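Intracellular serine protease (PDB 4ZOQ) probably cleaves peptide bonds as a subtilase-family serine endopeptidase, a protease that acts on lanthipeptides. Local coordinates at residues H307-L317 against Y328-M339. Sequence-based numbering, arbitrary orientation.
Sequences HHILRKSALDL and YGEVRAYQALKM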
loop_
_atom_site.group_PDB
_atom_site.type_symbol
_atom_site.label_atom_id
_atom_site.label_comp_id
_atom_site.label_asym_id
_atom_site.label_seq_id
_atom_site.Cartn_x
_atom_site.Cartn_y
_atom_site.Cartn_z
ATOM N N HIS B 307 -7.238 14.334 -2.545
ATOM C CA HIS B 307 -8.229 13.359 -2.987
ATOM C C HIS B 307 -9.112 13.970 -4.065
ATOM O O HIS B 307 -9.468 13.313 -5.061
ATOM C CB HIS B 307 -9.082 12.888 -1.804
ATOM C CG HIS B 307 -10.011 11.759 -2.133
ATOM N ND1 HIS B 307 -11.164 11.929 -2.875
ATOM C CD2 HIS B 307 -9.974 10.448 -1.793
ATOM C CE1 HIS B 307 -11.781 10.765 -2.999
ATOM N NE2 HIS B 307 -11.077 9.851 -2.357
ATOM N N HIS B 308 -9.451 15.239 -3.868
ATOM C CA HIS B 308 -10.282 15.963 -4.825
ATOM C C HIS B 308 -9.575 16.068 -6.184
ATOM O O HIS B 308 -10.176 15.848 -7.226
ATOM C CB HIS B 308 -10.641 17.361 -4.287
ATOM C CG HIS B 308 -11.563 18.118 -5.178
ATOM N ND1 HIS B 308 -12.921 17.896 -5.200
ATOM C CD2 HIS B 308 -11.316 19.042 -6.137
ATOM C CE1 HIS B 308 -13.479 18.669 -6.118
ATOM N NE2 HIS B 308 -12.526 19.375 -6.700
ATOM N N ILE B 309 -8.295 16.411 -6.171
ATOM C CA ILE B 309 -7.540 16.490 -7.409
ATOM C C ILE B 309 -7.466 15.108 -8.115
ATOM O O ILE B 309 -7.685 15.027 -9.325
ATOM C CB ILE B 309 -6.147 17.056 -7.139
ATOM C CG1 ILE B 309 -6.298 18.515 -6.720
ATOM C CG2 ILE B 309 -5.277 16.960 -8.387
ATOM C CD1 ILE B 309 -5.087 19.103 -6.075
ATOM N N LEU B 310 -7.221 14.034 -7.359
ATOM C CA LEU B 310 -7.185 12.677 -7.916
ATOM C C LEU B 310 -8.491 12.317 -8.551
ATOM O O LEU B 310 -8.536 11.767 -9.665
ATOM C CB LEU B 310 -6.871 11.640 -6.828
ATOM C CG LEU B 310 -5.455 11.749 -6.258
ATOM C CD1 LEU B 310 -5.204 10.837 -5.084
ATOM C CD2 LEU B 310 -4.475 11.412 -7.389
ATOM N N ARG B 311 -9.567 12.630 -7.835
ATOM C CA ARG B 311 -10.899 12.287 -8.302
ATOM C C ARG B 311 -11.278 13.020 -9.604
ATOM O O ARG B 311 -11.692 12.395 -10.558
ATOM C CB ARG B 311 -11.913 12.552 -7.195
ATOM C CG ARG B 311 -13.355 12.410 -7.628
ATOM C CD ARG B 311 -14.256 12.457 -6.422
ATOM N NE ARG B 311 -14.534 13.816 -5.968
ATOM C CZ ARG B 311 -15.464 14.623 -6.475
ATOM N NH1 ARG B 311 -16.213 14.236 -7.507
ATOM N NH2 ARG B 311 -15.624 15.831 -5.945
ATOM N N LYS B 312 -11.051 14.319 -9.680
ATOM C CA LYS B 312 -11.469 15.048 -10.864
ATOM C C LYS B 312 -10.592 14.791 -12.086
ATOM O O LYS B 312 -11.028 15.003 -13.211
ATOM C CB LYS B 312 -11.498 16.554 -10.581
ATOM C CG LYS B 312 -12.603 16.962 -9.638
ATOM C CD LYS B 312 -13.901 17.056 -10.460
ATOM C CE LYS B 312 -15.011 17.800 -9.729
ATOM N NZ LYS B 312 -16.348 17.396 -10.248
ATOM N N SER B 313 -9.372 14.304 -11.885
ATOM C CA SER B 313 -8.492 14.060 -13.021
ATOM C C SER B 313 -8.549 12.616 -13.543
ATOM O O SER B 313 -7.907 12.274 -14.537
ATOM C CB SER B 313 -7.053 14.444 -12.662
ATOM O OG SER B 313 -6.574 13.741 -11.535
ATOM N N ALA B 314 -9.268 11.762 -12.842
ATOM C CA ALA B 314 -9.331 10.360 -13.221
ATOM C C ALA B 314 -10.099 10.149 -14.524
ATOM O O ALA B 314 -11.068 10.822 -14.795
ATOM C CB ALA B 314 -9.962 9.523 -12.099
ATOM N N LEU B 315 -9.662 9.194 -15.326
ATOM C CA LEU B 315 -10.415 8.827 -16.496
ATOM C C LEU B 315 -11.625 7.965 -16.147
ATOM O O LEU B 315 -11.468 6.838 -15.682
ATOM C CB LEU B 315 -9.514 8.097 -17.498
ATOM C CG LEU B 315 -10.183 7.638 -18.791
ATOM C CD1 LEU B 315 -10.707 8.870 -19.548
ATOM C CD2 LEU B 315 -9.156 6.886 -19.631
ATOM N N ASP B 316 -12.821 8.495 -16.404
ATOM C CA ASP B 316 -14.076 7.802 -16.149
ATOM C C ASP B 316 -14.305 6.689 -17.181
ATOM O O ASP B 316 -14.553 6.951 -18.355
ATOM C CB ASP B 316 -15.236 8.782 -16.148
ATOM C CG ASP B 316 -16.584 8.116 -15.810
ATOM O OD1 ASP B 316 -16.668 6.869 -15.734
ATOM O OD2 ASP B 316 -17.565 8.852 -15.587
ATOM N N LEU B 317 -14.108 5.459 -16.729
ATOM C CA LEU B 317 -14.258 4.255 -17.523
ATOM C C LEU B 317 -15.538 3.511 -17.111
ATOM O O LEU B 317 -16.172 3.855 -16.101
ATOM C CB LEU B 317 -13.010 3.364 -17.360
ATOM C CG LEU B 317 -11.681 3.984 -17.857
ATOM C CD1 LEU B 317 -10.426 3.288 -17.278
ATOM C CD2 LEU B 317 -11.604 4.027 -19.379
ATOM N N TYR B 328 -13.948 5.903 -9.219
ATOM C CA TYR B 328 -14.001 7.174 -9.950
ATOM C C TYR B 328 -13.273 7.065 -11.278
ATOM O O TYR B 328 -13.372 7.961 -12.101
ATOM C CB TYR B 328 -13.379 8.314 -9.144
ATOM C CG TYR B 328 -14.137 8.671 -7.897
ATOM C CD1 TYR B 328 -15.391 9.273 -7.977
ATOM C CD2 TYR B 328 -13.623 8.393 -6.640
ATOM C CE1 TYR B 328 -16.103 9.599 -6.846
ATOM C CE2 TYR B 328 -14.337 8.711 -5.488
ATOM C CZ TYR B 328 -15.577 9.312 -5.602
ATOM O OH TYR B 328 -16.301 9.638 -4.475
ATOM N N GLY B 329 -12.482 6.006 -11.459
ATOM C CA GLY B 329 -11.804 5.781 -12.728
ATOM C C GLY B 329 -10.289 5.636 -12.629
ATOM O O GLY B 329 -9.703 5.494 -11.527
ATOM N N GLU B 330 -9.637 5.687 -13.784
ATOM C CA GLU B 330 -8.194 5.513 -13.840
ATOM C C GLU B 330 -7.441 6.790 -13.560
ATOM O O GLU B 330 -7.682 7.828 -14.203
ATOM C CB GLU B 330 -7.774 4.995 -15.198
ATOM C CG GLU B 330 -6.283 4.711 -15.314
ATOM C CD GLU B 330 -5.970 4.116 -16.665
ATOM O OE1 GLU B 330 -6.945 3.760 -17.350
ATOM O OE2 GLU B 330 -4.790 3.952 -17.030
ATOM N N VAL B 331 -6.587 6.722 -12.544
ATOM C CA VAL B 331 -5.686 7.808 -12.202
ATOM C C VAL B 331 -4.620 8.042 -13.274
ATOM O O VAL B 331 -4.016 7.109 -13.765
ATOM C CB VAL B 331 -4.987 7.544 -10.834
ATOM C CG1 VAL B 331 -3.811 8.517 -10.613
ATOM C CG2 VAL B 331 -6.001 7.655 -9.718
ATOM N N ARG B 332 -4.398 9.297 -13.627
ATOM C CA ARG B 332 -3.333 9.670 -14.563
ATOM C C ARG B 332 -2.586 10.849 -13.984
ATOM O O ARG B 332 -3.143 11.952 -13.870
ATOM C CB ARG B 332 -3.884 10.000 -15.951
ATOM C CG ARG B 332 -4.514 8.797 -16.677
ATOM C CD ARG B 332 -5.236 9.292 -17.931
ATOM N NE ARG B 332 -6.296 10.226 -17.536
ATOM C CZ ARG B 332 -7.118 10.849 -18.380
ATOM N NH1 ARG B 332 -6.988 10.648 -19.693
ATOM N NH2 ARG B 332 -8.059 11.682 -17.905
ATOM N N ALA B 333 -1.328 10.626 -13.609
ATOM C CA ALA B 333 -0.549 11.662 -12.927
ATOM C C ALA B 333 -0.465 12.971 -13.722
ATOM O O ALA B 333 -0.627 14.035 -13.134
ATOM C CB ALA B 333 0.856 11.144 -12.635
ATOM N N TYR B 334 -0.234 12.909 -15.040
ATOM C CA TYR B 334 -0.102 14.155 -15.819
ATOM C C TYR B 334 -1.411 14.931 -15.838
ATOM O O TYR B 334 -1.403 16.146 -15.849
ATOM C CB TYR B 334 0.376 13.892 -17.255
ATOM C CG TYR B 334 -0.685 13.355 -18.176
ATOM C CD1 TYR B 334 -0.898 11.972 -18.284
ATOM C CD2 TYR B 334 -1.474 14.219 -18.945
ATOM C CE1 TYR B 334 -1.873 11.465 -19.120
ATOM C CE2 TYR B 334 -2.437 13.729 -19.783
ATOM C CZ TYR B 334 -2.637 12.342 -19.872
ATOM O OH TYR B 334 -3.600 11.832 -20.707
ATOM N N GLN B 335 -2.535 14.222 -15.824
ATOM C CA GLN B 335 -3.829 14.883 -15.797
ATOM C C GLN B 335 -4.033 15.540 -14.445
ATOM O O GLN B 335 -4.584 16.630 -14.353
ATOM C CB GLN B 335 -4.968 13.902 -16.042
ATOM C CG GLN B 335 -5.157 13.472 -17.469
ATOM C CD GLN B 335 -5.474 14.608 -18.420
ATOM O OE1 GLN B 335 -5.739 15.756 -18.008
ATOM N NE2 GLN B 335 -5.535 14.271 -19.715
ATOM N N ALA B 336 -3.591 14.847 -13.395
ATOM C CA ALA B 336 -3.678 15.372 -12.037
ATOM C C ALA B 336 -2.973 16.711 -11.929
ATOM O O ALA B 336 -3.529 17.676 -11.392
ATOM C CB ALA B 336 -3.074 14.373 -11.034
ATOM N N LEU B 337 -1.761 16.770 -12.467
ATOM C CA LEU B 337 -0.950 17.990 -12.427
ATOM C C LEU B 337 -1.561 19.038 -13.368
ATOM O O LEU B 337 -1.561 20.241 -13.075
ATOM C CB LEU B 337 0.515 17.679 -12.799
ATOM C CG LEU B 337 1.336 16.790 -11.847
ATOM C CD1 LEU B 337 2.679 16.506 -12.430
ATOM C CD2 LEU B 337 1.522 17.435 -10.472
ATOM N N LYS B 338 -2.123 18.566 -14.474
ATOM C CA LYS B 338 -2.683 19.468 -15.471
ATOM C C LYS B 338 -3.909 20.183 -14.909
ATOM O O LYS B 338 -4.178 21.346 -15.246
ATOM C CB LYS B 338 -3.050 18.693 -16.734
ATOM C CG LYS B 338 -3.432 19.523 -17.927
ATOM C CD LYS B 338 -4.035 18.627 -19.023
ATOM C CE LYS B 338 -5.448 19.079 -19.389
ATOM N NZ LYS B 338 -6.177 18.069 -20.218
ATOM N N MET B 339 -4.622 19.536 -13.996
ATOM C CA MET B 339 -5.760 20.234 -13.407
ATOM C C MET B 339 -5.414 21.126 -12.246
ATOM O O MET B 339 -6.301 21.722 -11.654
ATOM C CB MET B 339 -6.840 19.294 -12.953
ATOM C CG MET B 339 -7.680 18.755 -14.067
ATOM S SD MET B 339 -9.207 18.236 -13.270
ATOM C CE MET B 339 -8.640 18.112 -11.545
HETATM O O HOH W 1 -6.224 10.866 -11.764
HETATM O O HOH W 2 -6.926 10.092 -15.170
#
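The Tyr328 ring takes the aliphatic part of Arg311 on one face, CD lying 3.5 Å from the ring centroid in a CH-pi contact, while His307, its NE2 held by Glu222, brings CE1 near Tyr328 CE2. With Arg311 CG anti to the backbone N (chi1 172°), CG and CD cross the ring and the bend at chi3 carries the guanidinium beyond it; a long aliphatic stem suits the flat ring. An alanine in place of Tyr328 would probably leave these methylenes without their platform and Lys322 without its cation-pi partner. The Arg332 guanidinium is sandwiched between Leu315 CB and Gln335 CG, and at its edge NH2 makes a weak but straight bond of 3.4 Å to Ser313 O. Leu315 and Glu330 form a single antiparallel hydrogen-bonded bridge. Gly329 fits beside it because its backbone angles demand glycine and a side chain would also strike Leu315 O. Small Ser313 lets helix 333-338 come close; its OG bonds back to Ile309 O and, through a water, to Arg332 N at that helix's N-cap. Met339 lays its flexible tip against Lys312, CE 3.4 Å from CB. Backbone hydrogen bonds of Gly329 and Val331 with Thr224 tie the loop to edge strand 221-226 of the subtilase sheet. A second water, bonded to Ser313 O, Glu330 O and Arg332 NE, probably helps to steady the arginine's charge without any carboxylate from either segment.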